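Local coordinates for protein hydrolase (PDB 5HOE) that acts as a carbohydrate acetylesterase of the SGNH (GDSL-like) hydrolase clan, cleaving acetyl esters, and assembles as an octamer, at residues A[184-188]-A[189-193]; A[194-197]-A[198-202]; A[216-219]-A[220-224]. All blocks are in the same frame, centred on the assembly; numbering follows the deposited sequence.

Interaction 1: A[184-188]-A[189-193]; sequences ALADF and MKVEF
The Phe188 ring meets Met189 obliquely, its CD1 lying 4.2 Å from Met189 CG, and rings of the second subunit also meet it: Phe164 edge-to-face and Trp163 with planes at about 50°. Phe193 touches the helix with its CB, 3.8 Å from Ala186 CB, and its side chain also packs on Ser179, Tyr182 and Lys183 farther back on helix 171-189. Met189 and Leu185 run alongside each other in the same direction, with SD of Met189 3.6 Å from CD1 of Leu185, and both continue onto helix 118-133.

Polar contacts centre on the last helical carbonyls. Lys190 has a positive phi (62°), and its chain, bent at chi2 (-70°) and chi4, doubles back to place NZ 2.8 Å from Asp187 O and 3.1 Å from Phe188 O; the second donor approach is well above the carbonyl plane. The same ammonium bonds to Ser37 O and Glu35 O of the second subunit, so it is held from both subunits, with four backbone oxygens around it. A water bridges Asp187 OD1 and Val191 O. The chain reverses through Val191 N to Ala186 O, 3.0 Å, and the weak bond from Lys190 N to Asp187 O. These two bonds, with the positive phi, define a Schellman motif, which here turns the helix of an alpha/beta unit into strand 192-195 of the parallel sheet.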
# COMPACT_ATOMS: atom_id res chain seq x y z
N ALA A 184 29.09 6.07 -19.73
CA ALA A 184 29.13 4.62 -19.65
C ALA A 184 27.73 4.01 -19.83
O ALA A 184 27.56 3.01 -20.53
CB ALA A 184 29.72 4.21 -18.30
N LEU A 185 26.72 4.63 -19.21
CA LEU A 185 25.34 4.17 -19.35
C LEU A 185 24.88 4.26 -20.80
O LEU A 185 24.29 3.31 -21.34
CB LEU A 185 24.44 5.05 -18.49
CG LEU A 185 22.92 4.96 -18.74
CD1 LEU A 185 22.36 3.66 -18.19
CD2 LEU A 185 22.21 6.14 -18.12
N ALA A 186 25.11 5.41 -21.44
CA ALA A 186 24.65 5.61 -22.80
C ALA A 186 25.34 4.64 -23.76
O ALA A 186 24.70 4.12 -24.69
CB ALA A 186 24.85 7.06 -23.24
N ASP A 187 26.63 4.38 -23.57
CA ASP A 187 27.29 3.37 -24.40
C ASP A 187 26.65 2.00 -24.19
O ASP A 187 26.41 1.26 -25.16
CB ASP A 187 28.78 3.30 -24.08
CG ASP A 187 29.54 4.50 -24.60
OD1 ASP A 187 28.99 5.25 -25.44
OD2 ASP A 187 30.71 4.67 -24.16
N PHE A 188 26.39 1.63 -22.94
CA PHE A 188 25.85 0.31 -22.62
C PHE A 188 24.46 0.14 -23.23
O PHE A 188 24.16 -0.89 -23.84
CB PHE A 188 25.82 0.19 -21.10
CG PHE A 188 25.37 -1.14 -20.56
CD1 PHE A 188 24.03 -1.38 -20.31
CD2 PHE A 188 26.29 -2.14 -20.26
CE1 PHE A 188 23.61 -2.60 -19.78
CE2 PHE A 188 25.88 -3.34 -19.72
CZ PHE A 188 24.54 -3.57 -19.48
N MET A 189 23.60 1.16 -23.08
CA MET A 189 22.24 1.10 -23.60
C MET A 189 22.15 1.46 -25.09
O MET A 189 21.06 1.42 -25.66
CB MET A 189 21.30 1.97 -22.76
CG MET A 189 21.17 1.50 -21.33
SD MET A 189 19.86 2.33 -20.41
CE MET A 189 18.40 1.56 -21.07
N LYS A 190 23.28 1.80 -25.73
CA LYS A 190 23.36 2.09 -27.16
C LYS A 190 22.50 3.30 -27.56
O LYS A 190 21.80 3.30 -28.58
CB LYS A 190 23.06 0.84 -28.00
CG LYS A 190 23.87 -0.41 -27.59
CD LYS A 190 25.37 -0.28 -27.94
CE LYS A 190 26.23 -1.46 -27.40
NZ LYS A 190 26.38 -1.42 -25.90
N VAL A 191 22.57 4.36 -26.74
CA VAL A 191 21.91 5.63 -27.05
C VAL A 191 22.94 6.75 -27.14
O VAL A 191 24.15 6.52 -27.02
CB VAL A 191 20.80 5.95 -26.03
CG1 VAL A 191 19.71 4.86 -26.04
CG2 VAL A 191 21.37 6.14 -24.63
N GLU A 192 22.47 7.97 -27.35
CA GLU A 192 23.39 9.08 -27.58
C GLU A 192 23.70 9.79 -26.26
O GLU A 192 22.95 9.69 -25.30
CB GLU A 192 22.79 10.08 -28.56
CG GLU A 192 22.33 9.47 -29.90
CD GLU A 192 23.47 8.91 -30.73
OE1 GLU A 192 24.57 9.50 -30.72
OE2 GLU A 192 23.26 7.89 -31.41
N PHE A 193 24.83 10.50 -26.23
CA PHE A 193 25.31 11.16 -25.02
C PHE A 193 25.92 12.53 -25.32
O PHE A 193 26.63 12.70 -26.32
CB PHE A 193 26.38 10.33 -24.31
CG PHE A 193 27.00 11.04 -23.13
CD1 PHE A 193 26.26 11.28 -21.99
CD2 PHE A 193 28.31 11.49 -23.18
CE1 PHE A 193 26.80 11.96 -20.91
CE2 PHE A 193 28.86 12.16 -22.10
CZ PHE A 193 28.11 12.38 -20.95
O HOH W 1 26.84 6.88 -26.33

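Interaction 2: A[194-197]-A[198-202]; sequences FAAG and DCIST
Phe194 extends its ring so that CZ comes 4.0 Å from Cys199 CB, an oblique approach. CG anti to the backbone N (chi1 177°) carries the ring's far end to the turn that follows, and the side chain also packs on Ile222 of helix 212-229. Asp198 lies across from Ala195: its carboxylate oxygen OD2 is 3.5 Å from the Ala195 methyl CB, a van der Waals approach by one carboxylate branch. Ile200 comes from the other end of the turn, its CG1 3.3 Å from Ala196 O and its methylene facing the Ala196 methyl at longer range.

The backbone bonds bring these side chains together. Asp198 N bonds to Ala195 O at 3.0 Å and Cys199 N to Ala196 O at 3.0 Å, closing two overlapping type I turns directly after strand 192-195, the last strand of the parallel sheet. The loop so begun leads on toward the Asp-X-X-His sequence that, as in other SGNH hydrolases, probably supplies the catalytic Asp and His.

Ala196 O takes a second donor, Ile200 N, at 2.9 Å. The two approaches differ: Ile200 N sits almost on the carbonyl axis (164°), whereas Cys199 N lies well above the carbonyl plane. Gly197 CA adds a CH...O contact to Ile200 O at 3.3 Å. Beyond the turn, Ile200 packs against Pro154, Leu210 and Thr214.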
# COMPACT_ATOMS: atom_id res chain seq x y z
N PHE A 194 25.67 13.48 -24.41
CA PHE A 194 26.26 14.82 -24.48
C PHE A 194 26.57 15.31 -23.07
O PHE A 194 25.69 15.32 -22.21
CB PHE A 194 25.34 15.82 -25.18
CG PHE A 194 25.88 17.22 -25.19
CD1 PHE A 194 27.03 17.51 -25.91
CD2 PHE A 194 25.29 18.24 -24.45
CE1 PHE A 194 27.55 18.80 -25.91
CE2 PHE A 194 25.81 19.50 -24.46
CZ PHE A 194 26.94 19.78 -25.18
N ALA A 195 27.82 15.70 -22.83
CA ALA A 195 28.23 16.25 -21.54
C ALA A 195 28.07 17.77 -21.56
O ALA A 195 28.85 18.48 -22.20
CB ALA A 195 29.67 15.87 -21.21
N ALA A 196 27.06 18.29 -20.87
CA ALA A 196 26.88 19.74 -20.86
C ALA A 196 28.12 20.44 -20.33
O ALA A 196 28.46 21.53 -20.80
CB ALA A 196 25.64 20.11 -20.05
N GLY A 197 28.82 19.84 -19.37
CA GLY A 197 30.01 20.44 -18.78
C GLY A 197 31.20 20.57 -19.71
O GLY A 197 32.16 21.25 -19.35
N ASP A 198 31.17 19.90 -20.88
CA ASP A 198 32.20 20.10 -21.89
C ASP A 198 32.01 21.41 -22.63
O ASP A 198 32.94 21.87 -23.30
CB ASP A 198 32.18 18.94 -22.89
CG ASP A 198 32.71 17.64 -22.29
OD1 ASP A 198 33.26 17.64 -21.16
OD2 ASP A 198 32.58 16.60 -22.96
N CYS A 199 30.86 22.04 -22.46
CA CYS A 199 30.47 23.22 -23.21
C CYS A 199 30.12 24.41 -22.33
O CYS A 199 30.40 25.54 -22.71
CB CYS A 199 29.26 22.87 -24.08
SG CYS A 199 28.51 24.25 -24.87
N ILE A 200 29.55 24.17 -21.15
CA ILE A 200 29.11 25.23 -20.25
C ILE A 200 29.52 24.88 -18.82
O ILE A 200 29.93 23.77 -18.52
CB ILE A 200 27.58 25.47 -20.34
CG1 ILE A 200 26.81 24.22 -19.88
CG2 ILE A 200 27.18 25.90 -21.78
CD1 ILE A 200 25.44 24.52 -19.31
N SER A 201 29.37 25.87 -17.94
CA SER A 201 29.51 25.69 -16.51
C SER A 201 28.27 26.24 -15.82
O SER A 201 27.51 27.03 -16.40
CB SER A 201 30.78 26.36 -15.96
OG SER A 201 30.71 27.77 -16.04
N THR A 202 28.06 25.82 -14.57
CA THR A 202 26.99 26.41 -13.77
C THR A 202 27.43 27.81 -13.34
O THR A 202 28.28 27.94 -12.46
CB THR A 202 26.73 25.53 -12.55
OG1 THR A 202 26.35 24.22 -12.99
CG2 THR A 202 25.61 26.10 -11.68

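Interaction 3: A[216-219]-A[220-224]; sequences IRLG and HAIAD
Four successive i to i-4 bonds, from His220 N, Ala221 N, Ile222 N and Ala223 N to the carbonyls of Ile216, Arg217, Leu218 and Gly219, run at N-H...O angles of 156° to 165° and establish regular alpha-helical geometry. On one side of this helix, Ile216 and His220 lie alongside each other, pointing the same way. The Ile216 methyl CG2 is 3.5 Å from His220 CE1, and Ile216 O sits over one ring face, displaced toward the rim, at 3.3 Å from His220 CG. With CG anti to the carbonyl carbon (chi1 -68°), the imidazole comes alongside Ile216 and receives that oxygen on its face. An alanine in place of His220 would remove the ring, and Ile216 CG2 and the ring-facing side of Ile216 O would probably lose their cover.

Leu218 and Ile222 converge elsewhere on the helix, their side chains meeting at an angle with the two CD1 methyls 3.8 Å apart; Ile222 CG1 also rests 3.3 Å from Leu218 O. Leu218 packs in addition on Phe194 of strand 192-195. Ala223 CB reaches Gly219 O at 3.4 Å, and Ala223 itself packs on Met52 and Arg55 of helix 48-56. The oxygen above the imidazole presents partial negative charge to the ring, which might slightly favour a protonated His220, although nearby Arg55 would be expected to oppose that.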
# COMPACT_ATOMS: atom_id res chain seq x y z
N ILE A 216 21.76 29.74 -23.93
CA ILE A 216 21.82 29.86 -25.38
C ILE A 216 22.99 29.06 -25.93
O ILE A 216 22.84 28.31 -26.91
CB ILE A 216 21.86 31.35 -25.79
CG1 ILE A 216 20.52 31.99 -25.43
CG2 ILE A 216 22.20 31.51 -27.27
CD1 ILE A 216 20.53 33.49 -25.48
N ARG A 217 24.17 29.18 -25.31
CA ARG A 217 25.30 28.36 -25.74
C ARG A 217 24.96 26.87 -25.63
O ARG A 217 25.26 26.09 -26.54
CB ARG A 217 26.56 28.71 -24.95
CG ARG A 217 27.70 27.70 -25.05
CD ARG A 217 29.06 28.38 -24.99
NE ARG A 217 30.11 27.54 -24.39
CZ ARG A 217 31.11 26.95 -25.05
NH1 ARG A 217 31.23 27.08 -26.36
NH2 ARG A 217 32.00 26.22 -24.38
N LEU A 218 24.30 26.47 -24.53
CA LEU A 218 23.95 25.07 -24.33
C LEU A 218 22.99 24.58 -25.41
O LEU A 218 23.15 23.49 -25.95
CB LEU A 218 23.32 24.89 -22.95
CG LEU A 218 22.85 23.47 -22.59
CD1 LEU A 218 23.99 22.49 -22.64
CD2 LEU A 218 22.16 23.48 -21.23
N GLY A 219 21.96 25.37 -25.70
CA GLY A 219 20.99 24.97 -26.71
C GLY A 219 21.59 24.87 -28.09
O GLY A 219 21.25 23.97 -28.87
N HIS A 220 22.50 25.79 -28.43
CA HIS A 220 23.17 25.67 -29.72
C HIS A 220 23.98 24.38 -29.80
O HIS A 220 23.94 23.68 -30.82
CB HIS A 220 24.05 26.89 -29.96
CG HIS A 220 23.27 28.14 -30.16
ND1 HIS A 220 23.87 29.38 -30.24
CD2 HIS A 220 21.94 28.36 -30.28
CE1 HIS A 220 22.94 30.31 -30.42
NE2 HIS A 220 21.76 29.71 -30.44
N ALA A 221 24.69 24.02 -28.72
CA ALA A 221 25.51 22.82 -28.76
C ALA A 221 24.65 21.56 -28.82
O ALA A 221 25.02 20.58 -29.49
CB ALA A 221 26.47 22.78 -27.58
N ILE A 222 23.51 21.56 -28.13
CA ILE A 222 22.62 20.41 -28.20
C ILE A 222 22.00 20.29 -29.59
O ILE A 222 21.85 19.18 -30.12
CB ILE A 222 21.57 20.46 -27.07
CG1 ILE A 222 22.27 20.34 -25.70
CG2 ILE A 222 20.55 19.35 -27.25
CD1 ILE A 222 21.36 20.43 -24.49
N ALA A 223 21.66 21.42 -30.21
CA ALA A 223 21.15 21.40 -31.58
C ALA A 223 22.14 20.77 -32.53
O ALA A 223 21.76 20.01 -33.43
CB ALA A 223 20.85 22.83 -32.03
N ASP A 224 23.44 21.07 -32.37
CA ASP A 224 24.42 20.44 -33.25
C ASP A 224 24.38 18.93 -33.11
O ASP A 224 24.43 18.19 -34.10
CB ASP A 224 25.83 20.94 -32.91
CG ASP A 224 26.02 22.40 -33.20
OD1 ASP A 224 25.18 22.97 -33.93
OD2 ASP A 224 27.01 22.98 -32.71

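Overall arrangement
The three contacts come in series along the C-terminal part of the chain. Interaction 1 ends helix 171-189 and enters strand 192-195, outermost in the five-stranded parallel sheet within this chain; interaction 2 leaves that same strand about 17 Å away, centre to centre; interaction 3 lies on helix 212-229, after the intervening loop. Centres of interactions 2 and 3 are about 10 Å apart and the two touch, Cys199 SG, in one of two conformers, meeting Ala221 CB at 3.7 Å, whereas interactions 1 and 3, centres about 20 Å apart, make no contact. Strand 192-195 thus links two helices of the alpha/beta fold, and interaction 1 alone of the three reaches another subunit of the octamer.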